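Local structure of flagellar biosynthesis protein FlhF (Bacillus subtilis, 2PX0) at residues A[101-106]-A[213-218]; A[242-247]-A[263-268]. The protein binds GTP as an SRP-family GTPase, is needed to build the bacterial flagellum, and may take part in its translocation. All coordinates share one frame; numbering follows the deposited sequence.

Interaction 1 (A[101-106]-A[213-218])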
loop_
_atom_site.group_PDB
_atom_site.type_symbol
_atom_site.label_atom_id
_atom_site.label_comp_id
_atom_site.label_asym_id
_atom_site.label_seq_id
_atom_site.Cartn_x
_atom_site.Cartn_y
_atom_site.Cartn_z
ATOM N N GLU A 101 -23.578 4.919 0.576
ATOM C CA GLU A 101 -24.383 5.171 -0.602
ATOM C C GLU A 101 -24.348 3.858 -1.380
ATOM O O GLU A 101 -23.310 3.470 -1.893
ATOM C CB GLU A 101 -23.732 6.285 -1.421
ATOM C CG GLU A 101 -24.516 6.776 -2.619
ATOM C CD GLU A 101 -23.720 7.776 -3.448
ATOM O OE1 GLU A 101 -22.870 7.342 -4.264
ATOM O OE2 GLU A 101 -23.930 9.001 -3.272
ATOM N N PRO A 102 -25.474 3.143 -1.462
ATOM C CA PRO A 102 -25.505 1.874 -2.197
ATOM C C PRO A 102 -25.255 2.055 -3.685
ATOM O O PRO A 102 -25.239 3.174 -4.196
ATOM C CB PRO A 102 -26.911 1.369 -1.938
ATOM C CG PRO A 102 -27.697 2.629 -1.926
ATOM C CD PRO A 102 -26.829 3.521 -1.036
ATOM N N ILE A 103 -25.066 0.948 -4.387
ATOM C CA ILE A 103 -24.843 1.008 -5.824
ATOM C C ILE A 103 -26.182 1.161 -6.553
ATOM O O ILE A 103 -27.059 0.302 -6.441
ATOM C CB ILE A 103 -24.102 -0.258 -6.312
ATOM C CG1 ILE A 103 -22.597 -0.055 -6.125
ATOM C CG2 ILE A 103 -24.444 -0.557 -7.765
ATOM C CD1 ILE A 103 -21.757 -1.178 -6.660
ATOM N N HIS A 104 -26.330 2.267 -7.282
ATOM C CA HIS A 104 -27.552 2.559 -8.034
ATOM C C HIS A 104 -27.299 2.775 -9.522
ATOM O O HIS A 104 -27.801 2.031 -10.359
ATOM C CB HIS A 104 -28.232 3.814 -7.485
ATOM C CG HIS A 104 -28.965 3.596 -6.200
ATOM N ND1 HIS A 104 -29.970 2.661 -6.068
ATOM C CD2 HIS A 104 -28.855 4.205 -4.996
ATOM C CE1 HIS A 104 -30.448 2.705 -4.837
ATOM N NE2 HIS A 104 -29.788 3.634 -4.165
ATOM N N SER A 105 -26.535 3.818 -9.835
ATOM C CA SER A 105 -26.209 4.177 -11.210
ATOM C C SER A 105 -25.884 2.985 -12.101
ATOM O O SER A 105 -25.560 1.894 -11.629
ATOM C CB SER A 105 -25.035 5.158 -11.231
ATOM O OG SER A 105 -25.348 6.327 -10.495
ATOM N N LYS A 106 -25.971 3.214 -13.404
ATOM C CA LYS A 106 -25.705 2.183 -14.386
ATOM C C LYS A 106 -24.207 1.996 -14.575
ATOM O O LYS A 106 -23.752 0.921 -14.977
ATOM C CB LYS A 106 -26.366 2.567 -15.711
ATOM C CG LYS A 106 -26.103 1.609 -16.864
ATOM C CD LYS A 106 -27.035 1.888 -18.035
ATOM C CE LYS A 106 -28.494 1.607 -17.639
ATOM N NZ LYS A 106 -29.446 1.767 -18.774
ATOM N N SER A 213 -25.201 9.748 -15.066
ATOM C CA SER A 213 -25.149 8.289 -15.176
ATOM C C SER A 213 -24.069 7.565 -14.354
ATOM O O SER A 213 -24.251 6.407 -13.985
ATOM C CB SER A 213 -25.015 7.894 -16.658
ATOM O OG SER A 213 -23.927 8.566 -17.294
ATOM N N ILE A 214 -22.963 8.243 -14.064
ATOM C CA ILE A 214 -21.861 7.638 -13.319
ATOM C C ILE A 214 -21.891 7.807 -11.793
ATOM O O ILE A 214 -22.451 8.768 -11.271
ATOM C CB ILE A 214 -20.508 8.155 -13.861
ATOM C CG1 ILE A 214 -20.268 7.578 -15.255
ATOM C CG2 ILE A 214 -19.377 7.764 -12.940
ATOM C CD1 ILE A 214 -18.904 7.931 -15.839
ATOM N N GLN A 215 -21.278 6.852 -11.093
ATOM C CA GLN A 215 -21.187 6.840 -9.628
ATOM C C GLN A 215 -19.765 6.371 -9.252
ATOM O O GLN A 215 -19.559 5.195 -8.945
ATOM C CB GLN A 215 -22.238 5.869 -9.061
ATOM C CG GLN A 215 -22.385 5.867 -7.542
ATOM C CD GLN A 215 -23.475 4.916 -7.075
ATOM O OE1 GLN A 215 -24.598 4.952 -7.579
ATOM N NE2 GLN A 215 -23.153 4.069 -6.104
ATOM N N SER A 216 -18.802 7.295 -9.270
ATOM C CA SER A 216 -17.394 6.995 -8.984
ATOM C C SER A 216 -17.016 6.699 -7.533
ATOM O O SER A 216 -17.651 7.185 -6.596
ATOM C CB SER A 216 -16.514 8.129 -9.503
ATOM O OG SER A 216 -16.869 9.363 -8.893
ATOM N N PHE A 217 -15.946 5.919 -7.370
ATOM C CA PHE A 217 -15.461 5.488 -6.058
ATOM C C PHE A 217 -13.942 5.567 -5.937
ATOM O O PHE A 217 -13.237 4.794 -6.583
ATOM C CB PHE A 217 -15.883 4.042 -5.824
ATOM C CG PHE A 217 -17.358 3.866 -5.610
ATOM C CD1 PHE A 217 -17.916 4.068 -4.352
ATOM C CD2 PHE A 217 -18.187 3.509 -6.673
ATOM C CE1 PHE A 217 -19.267 3.918 -4.153
ATOM C CE2 PHE A 217 -19.537 3.356 -6.492
ATOM C CZ PHE A 217 -20.086 3.561 -5.224
ATOM N N LEU A 218 -13.443 6.467 -5.091
ATOM C CA LEU A 218 -12.004 6.623 -4.925
ATOM C C LEU A 218 -11.431 5.517 -4.042
ATOM O O LEU A 218 -11.744 5.428 -2.857
ATOM C CB LEU A 218 -11.696 7.999 -4.342
ATOM C CG LEU A 218 -10.220 8.292 -4.034
ATOM C CD1 LEU A 218 -9.366 8.239 -5.296
ATOM C CD2 LEU A 218 -10.115 9.657 -3.406
#
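Gln-215, on strand 214-221, lays its amide against the backbone of Pro-102, His-104 and Ser-105. CG stands anti to the backbone N (chi1 -173°) and the chain runs on extended, which carries the amide across to the incoming loop. OE1 takes two backbone N-H groups from one face of its plane: His-104 N lies 3.2 Å from Gln-215 OE1, and Ser-105 N sits at the same distance. The Ser-105 hydroxyl, with OG 3.3 Å from Gln-215 OE1, adds a weak third bond. On the other branch of the amide, Gln-215 NE2 gives a hydrogen bond of 3.0 Å to Pro-102 O, standing above that carbonyl's plane. Oxygen and nitrogen are thus both engaged, which should keep the amide from flipping.

The segment 101-106 leads into strand 107-112, the strand that runs on into the P-loop, and strand 214-221 is its parallel neighbour in the sheet of this SRP-type GTPase domain. Gln-215 also pairs through its backbone with Tyr-107, and Phe-217 with Val-109.

Ser-105 packs here too, its CB and OG resting on Gln-215 CB and its CB also facing Ser-213 O. On the far side of the glutamine, the extended Glu-101 side chain slides past in the opposite direction, with OE1 3.6 Å from Gln-215 CG and the carboxylate turned 73° from the amide plane. Deeper in, Ile-103 CG1 approaches Phe-217 CZ obliquely at 4.5 Å, and the phenylalanine continues onto Leu-110 of strand 107-112.

Interaction 2 (A[242-247]-A[263-268])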
loop_
_atom_site.group_PDB
_atom_site.type_symbol
_atom_site.label_atom_id
_atom_site.label_comp_id
_atom_site.label_asym_id
_atom_site.label_seq_id
_atom_site.Cartn_x
_atom_site.Cartn_y
_atom_site.Cartn_z
ATOM N N ASN A 242 -18.139 10.222 -5.322
ATOM C CA ASN A 242 -19.324 9.939 -4.510
ATOM C C ASN A 242 -19.010 9.381 -3.112
ATOM O O ASN A 242 -19.469 9.910 -2.099
ATOM C CB ASN A 242 -20.232 8.931 -5.226
ATOM C CG ASN A 242 -20.632 9.377 -6.612
ATOM O OD1 ASN A 242 -19.781 9.597 -7.482
ATOM N ND2 ASN A 242 -21.939 9.506 -6.834
ATOM N N GLN A 243 -18.240 8.301 -3.068
ATOM C CA GLN A 243 -17.892 7.641 -1.816
ATOM C C GLN A 243 -16.408 7.339 -1.763
ATOM O O GLN A 243 -15.632 7.851 -2.557
ATOM C CB GLN A 243 -18.649 6.318 -1.688
ATOM C CG GLN A 243 -20.153 6.437 -1.627
ATOM C CD GLN A 243 -20.618 6.886 -0.272
ATOM O OE1 GLN A 243 -20.436 6.181 0.730
ATOM N NE2 GLN A 243 -21.223 8.071 -0.223
ATOM N N TYR A 244 -16.036 6.469 -0.834
ATOM C CA TYR A 244 -14.652 6.062 -0.635
ATOM C C TYR A 244 -14.579 4.554 -0.401
ATOM O O TYR A 244 -15.457 3.962 0.240
ATOM C CB TYR A 244 -14.093 6.699 0.627
ATOM C CG TYR A 244 -13.411 8.028 0.518
ATOM C CD1 TYR A 244 -12.404 8.250 -0.414
ATOM C CD2 TYR A 244 -13.653 9.014 1.470
ATOM C CE1 TYR A 244 -11.644 9.422 -0.382
ATOM C CE2 TYR A 244 -12.905 10.178 1.509
ATOM C CZ TYR A 244 -11.902 10.375 0.588
ATOM O OH TYR A 244 -11.162 11.521 0.662
ATOM N N ILE A 245 -13.512 3.935 -0.886
ATOM C CA ILE A 245 -13.320 2.513 -0.650
ATOM C C ILE A 245 -11.951 2.305 0.004
ATOM O O ILE A 245 -10.898 2.630 -0.568
ATOM C CB ILE A 245 -13.443 1.707 -1.939
ATOM C CG1 ILE A 245 -14.853 1.888 -2.501
ATOM C CG2 ILE A 245 -13.210 0.237 -1.656
ATOM C CD1 ILE A 245 -15.137 1.115 -3.775
ATOM N N PHE A 246 -11.986 1.803 1.234
ATOM C CA PHE A 246 -10.776 1.551 1.983
ATOM C C PHE A 246 -10.565 0.063 2.017
ATOM O O PHE A 246 -11.386 -0.683 2.536
ATOM C CB PHE A 246 -10.894 2.122 3.400
ATOM C CG PHE A 246 -10.712 3.614 3.457
ATOM C CD1 PHE A 246 -9.444 4.181 3.318
ATOM C CD2 PHE A 246 -11.808 4.458 3.572
ATOM C CE1 PHE A 246 -9.279 5.557 3.287
ATOM C CE2 PHE A 246 -11.644 5.832 3.542
ATOM C CZ PHE A 246 -10.380 6.381 3.398
ATOM N N THR A 247 -9.447 -0.366 1.453
ATOM C CA THR A 247 -9.144 -1.775 1.397
ATOM C C THR A 247 -8.157 -2.228 2.466
ATOM O O THR A 247 -7.573 -1.424 3.186
ATOM C CB THR A 247 -8.557 -2.127 0.042
ATOM O OG1 THR A 247 -7.289 -1.479 -0.086
ATOM C CG2 THR A 247 -9.489 -1.673 -1.092
ATOM N N ALA A 263 -12.204 12.866 8.563
ATOM C CA ALA A 263 -12.496 14.038 9.394
ATOM C C ALA A 263 -12.519 15.316 8.565
ATOM O O ALA A 263 -13.437 16.139 8.671
ATOM C CB ALA A 263 -11.471 14.161 10.484
ATOM N N GLU A 264 -11.495 15.467 7.734
ATOM C CA GLU A 264 -11.372 16.613 6.865
ATOM C C GLU A 264 -11.871 16.298 5.437
ATOM O O GLU A 264 -11.189 16.599 4.460
ATOM C CB GLU A 264 -9.917 17.056 6.858
ATOM C CG GLU A 264 -8.936 15.897 6.755
ATOM C CD GLU A 264 -7.491 16.291 7.047
ATOM O OE1 GLU A 264 -7.189 16.666 8.208
ATOM O OE2 GLU A 264 -6.652 16.220 6.117
ATOM N N SER A 265 -13.063 15.700 5.321
ATOM C CA SER A 265 -13.679 15.358 4.013
ATOM C C SER A 265 -15.154 15.756 4.021
ATOM O O SER A 265 -15.703 16.116 5.061
ATOM C CB SER A 265 -13.658 13.841 3.733
ATOM O OG SER A 265 -12.363 13.296 3.633
ATOM N N LYS A 266 -15.800 15.631 2.866
ATOM C CA LYS A 266 -17.215 15.935 2.732
ATOM C C LYS A 266 -18.014 14.693 2.329
ATOM O O LYS A 266 -19.243 14.742 2.204
ATOM C CB LYS A 266 -17.441 17.037 1.699
ATOM C CG LYS A 266 -17.140 18.440 2.219
ATOM C CD LYS A 266 -15.665 18.628 2.561
ATOM C CE LYS A 266 -15.422 19.910 3.357
ATOM N NZ LYS A 266 -15.868 19.816 4.788
ATOM N N ILE A 267 -17.318 13.580 2.104
ATOM C CA ILE A 267 -17.977 12.315 1.741
ATOM C C ILE A 267 -17.476 11.197 2.643
ATOM O O ILE A 267 -16.350 11.255 3.130
ATOM C CB ILE A 267 -17.732 11.906 0.262
ATOM C CG1 ILE A 267 -16.276 12.134 -0.119
ATOM C CG2 ILE A 267 -18.644 12.674 -0.648
ATOM C CD1 ILE A 267 -15.997 11.961 -1.604
ATOM N N GLY A 268 -18.322 10.197 2.875
ATOM C CA GLY A 268 -17.941 9.086 3.730
ATOM C C GLY A 268 -17.448 7.859 2.972
ATOM O O GLY A 268 -17.042 7.945 1.807
#
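In the P-loop GTPase fold, a helix and its trailing loop link strand 243-247 to the parallel strand 271-272, and this contact lies where that loop comes back alongside strand 243-247. Tyr-244 fills the angle between them. Its CB lies 3.4 Å from Gly-268 O, while CE2 sits 4.2 Å from Ile-267 CG1. At the far end of the ring, Ser-265 OG comes to the edge, near the ring plane, 3.7 Å from Tyr-244 OH; the serine hydroxyl bonds instead to Ile-261 O in helix 256-263. Ile-267 also meets the residue just before the strand, its CG2 lying against the backbone Asn-242 O. CG1 of this isoleucine takes the crowded position between N and the carbonyl carbon (chi1 43°), leaving CG2 anti to the carbonyl carbon. An alanine at Tyr-244 would probably leave Ser-265 and Ile-267 without the ring they pack on and open a gap beside Ile-261 and Leu-262. No hydrogen bond joins the two segments: Tyr-244 N lies 3.2 Å from Gly-268 O but at a poor angle, so between these two segments the contact rests on packing, with the backbone bonding starting just beyond, at Gly-270.

In the fold
Both interactions fasten loops to neighbouring strands of one parallel sheet, 214-221 and 243-247, which are joined by backbone bonds such as Leu-218 O to Ile-245 N. Interaction 1 lies nearer the surface, where the chain enters the first strand of the domain; interaction 2 is partly buried, closer to the centre of the chain, on the way to the outermost strand on that side within the chain, 271-272. Their chemistry differs accordingly: a side-chain amide bonded to loop backbone in the first, ring and aliphatic packing without a hydrogen bond in the second. The two also touch directly, with Glu-101 packing on Asn-242 and Gln-243, and Gln-243 OE1 accepting a weak bond from Glu-101 N.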